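Local coordinates for pheromome Binding Protein (Epiphyas postvittana, PDB 6VQ5) that probably binds hydrophobic odorants such as pheromones and carries them, in the manner of insect odorant-binding proteins, at residues K21-S26 and I52-K57. Sequence-based numbering, arbitrary orientation.
Sequences KELNLS and IVCMSK
The CA atoms of Leu23 and Cys54 are the nearest pair across the segments, 8.4 Å apart, where the C-terminal end of helix 13-23 passes helix 46-58 in the all-helical, disulfide-braced PBP/GOBP fold. The first helix stops here in a Schellman motif: Asn24 takes positive phi (62°) as the C-prime residue, Leu25 N turns back to Lys20 O, and Asn24 N makes a weak bond to Lys21 O. Residues 52-57 all keep helical phi/psi, supported by i to i+4 bonds from Ser56 N to Ile52 O and from Lys57 N to Val53 O.

No hydrogen bond joins the segments, and the small interface, 110 Å² summed over both sides, centres on Cys54. Its SG, anti to the backbone N (chi1 176°), extends toward helix 13-23 and bonds to SG of Cys19, one turn before Leu23; this disulfide ties the two helices covalently. Against this cysteine, Leu23 brings one branch alone, CD1 resting 3.8 Å from Cys54 CB in apolar contact. Glu22 runs extended beyond CG, bringing OE1 alongside the sulfur, 3.8 Å from Cys54 SG; its other oxygen, OE2, is engaged in a salt bridge with Lys58. On the inner side, Met55 packs on Val15, Leu16 and Cys19 of the first helix. Within helix 46-58, Ile52 O accepts two donors from opposite faces of its carbonyl plane, Ser56 N and the hydroxyl Ser56 OG, the latter at 2.6 Å and tilted 33° from that plane.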
loop_
_atom_site.group_PDB
_atom_site.type_symbol
_atom_site.label_atom_id
_atom_site.label_comp_id
_atom_site.label_asym_id
_atom_site.label_seq_id
_atom_site.Cartn_x
_atom_site.Cartn_y
_atom_site.Cartn_z
ATOM N N LYS A 21 -8.621 -13.595 6.399
ATOM C CA LYS A 21 -8.812 -15.042 6.724
ATOM C C LYS A 21 -7.463 -15.811 6.704
ATOM O O LYS A 21 -7.127 -16.490 7.727
ATOM C CB LYS A 21 -9.771 -15.691 5.729
ATOM C CG LYS A 21 -11.244 -15.359 5.926
ATOM C CD LYS A 21 -12.129 -16.187 5.005
ATOM C CE LYS A 21 -13.479 -15.550 4.747
ATOM N NZ LYS A 21 -14.422 -16.508 4.107
ATOM N N GLU A 22 -6.699 -15.663 5.618
ATOM C CA GLU A 22 -5.337 -16.240 5.455
ATOM C C GLU A 22 -4.427 -15.904 6.648
ATOM O O GLU A 22 -3.729 -16.834 7.090
ATOM C CB GLU A 22 -4.686 -15.739 4.167
ATOM C CG GLU A 22 -5.434 -16.165 2.927
ATOM C CD GLU A 22 -4.659 -15.977 1.637
ATOM O OE1 GLU A 22 -3.517 -15.454 1.697
ATOM O OE2 GLU A 22 -5.204 -16.346 0.573
ATOM N N LEU A 23 -4.407 -14.645 7.127
ATOM C CA LEU A 23 -3.444 -14.146 8.151
ATOM C C LEU A 23 -4.079 -14.107 9.544
ATOM O O LEU A 23 -3.357 -13.795 10.494
ATOM C CB LEU A 23 -2.960 -12.754 7.747
ATOM C CG LEU A 23 -2.060 -12.693 6.516
ATOM C CD1 LEU A 23 -1.781 -11.250 6.118
ATOM C CD2 LEU A 23 -0.756 -13.403 6.788
ATOM N N ASN A 24 -5.377 -14.383 9.650
ATOM C CA ASN A 24 -6.126 -14.477 10.934
ATOM C C ASN A 24 -6.098 -13.133 11.673
ATOM O O ASN A 24 -5.833 -13.124 12.895
ATOM C CB ASN A 24 -5.598 -15.593 11.835
ATOM C CG ASN A 24 -6.692 -16.130 12.734
ATOM O OD1 ASN A 24 -7.719 -16.581 12.235
ATOM N ND2 ASN A 24 -6.504 -16.073 14.047
ATOM N N LEU A 25 -6.407 -12.049 10.952
ATOM C CA LEU A 25 -6.435 -10.664 11.469
ATOM C C LEU A 25 -7.793 -10.390 12.117
ATOM O O LEU A 25 -8.793 -10.919 11.612
ATOM C CB LEU A 25 -6.171 -9.723 10.295
ATOM C CG LEU A 25 -4.837 -9.910 9.557
ATOM C CD1 LEU A 25 -4.711 -8.902 8.416
ATOM C CD2 LEU A 25 -3.642 -9.782 10.506
ATOM N N SER A 26 -7.819 -9.593 13.189
ATOM C CA SER A 26 -9.042 -9.035 13.835
ATOM C C SER A 26 -9.778 -8.100 12.865
ATOM O O SER A 26 -9.182 -7.734 11.831
ATOM C CB SER A 26 -8.705 -8.260 15.097
ATOM O OG SER A 26 -7.363 -8.485 15.511
ATOM N N ILE A 52 -0.658 -5.766 3.917
ATOM C CA ILE A 52 -0.381 -4.957 2.689
ATOM C C ILE A 52 0.463 -5.796 1.719
ATOM O O ILE A 52 0.236 -5.706 0.490
ATOM C CB ILE A 52 0.281 -3.613 3.052
ATOM C CG1 ILE A 52 -0.690 -2.701 3.801
ATOM C CG2 ILE A 52 0.812 -2.931 1.807
ATOM C CD1 ILE A 52 -0.026 -1.616 4.607
ATOM N N VAL A 53 1.385 -6.602 2.248
ATOM C CA VAL A 53 2.144 -7.598 1.434
ATOM C C VAL A 53 1.131 -8.562 0.813
ATOM O O VAL A 53 1.124 -8.685 -0.419
ATOM C CB VAL A 53 3.207 -8.331 2.273
ATOM C CG1 VAL A 53 3.813 -9.518 1.539
ATOM C CG2 VAL A 53 4.287 -7.357 2.709
ATOM N N CYS A 54 0.296 -9.184 1.647
ATOM C CA CYS A 54 -0.743 -10.161 1.227
ATOM C C CYS A 54 -1.605 -9.563 0.109
ATOM O O CYS A 54 -1.807 -10.246 -0.910
ATOM C CB CYS A 54 -1.633 -10.590 2.387
ATOM S SG CYS A 54 -2.964 -11.687 1.837
ATOM N N MET A 55 -2.101 -8.342 0.302
ATOM C CA MET A 55 -3.019 -7.691 -0.665
ATOM C C MET A 55 -2.240 -7.371 -1.943
ATOM O O MET A 55 -2.795 -7.601 -3.036
ATOM C CB MET A 55 -3.658 -6.420 -0.095
ATOM C CG MET A 55 -4.668 -6.673 1.020
ATOM S SD MET A 55 -5.179 -5.112 1.829
ATOM C CE MET A 55 -5.997 -4.306 0.454
ATOM N N SER A 56 -1.000 -6.897 -1.799
ATOM C CA SER A 56 -0.108 -6.493 -2.922
ATOM C C SER A 56 0.142 -7.696 -3.847
ATOM O O SER A 56 -0.051 -7.561 -5.068
ATOM C CB SER A 56 1.185 -5.875 -2.403
ATOM O OG SER A 56 0.937 -4.628 -1.754
ATOM N N LYS A 57 0.489 -8.849 -3.277
ATOM C CA LYS A 57 0.689 -10.123 -4.016
ATOM C C LYS A 57 -0.578 -10.493 -4.796
ATOM O O LYS A 57 -0.470 -10.768 -6.005
ATOM C CB LYS A 57 1.074 -11.236 -3.039
ATOM C CG LYS A 57 2.540 -11.226 -2.640
ATOM C CD LYS A 57 2.854 -12.066 -1.425
ATOM C CE LYS A 57 4.345 -12.249 -1.231
ATOM N NZ LYS A 57 4.648 -13.031 -0.010
#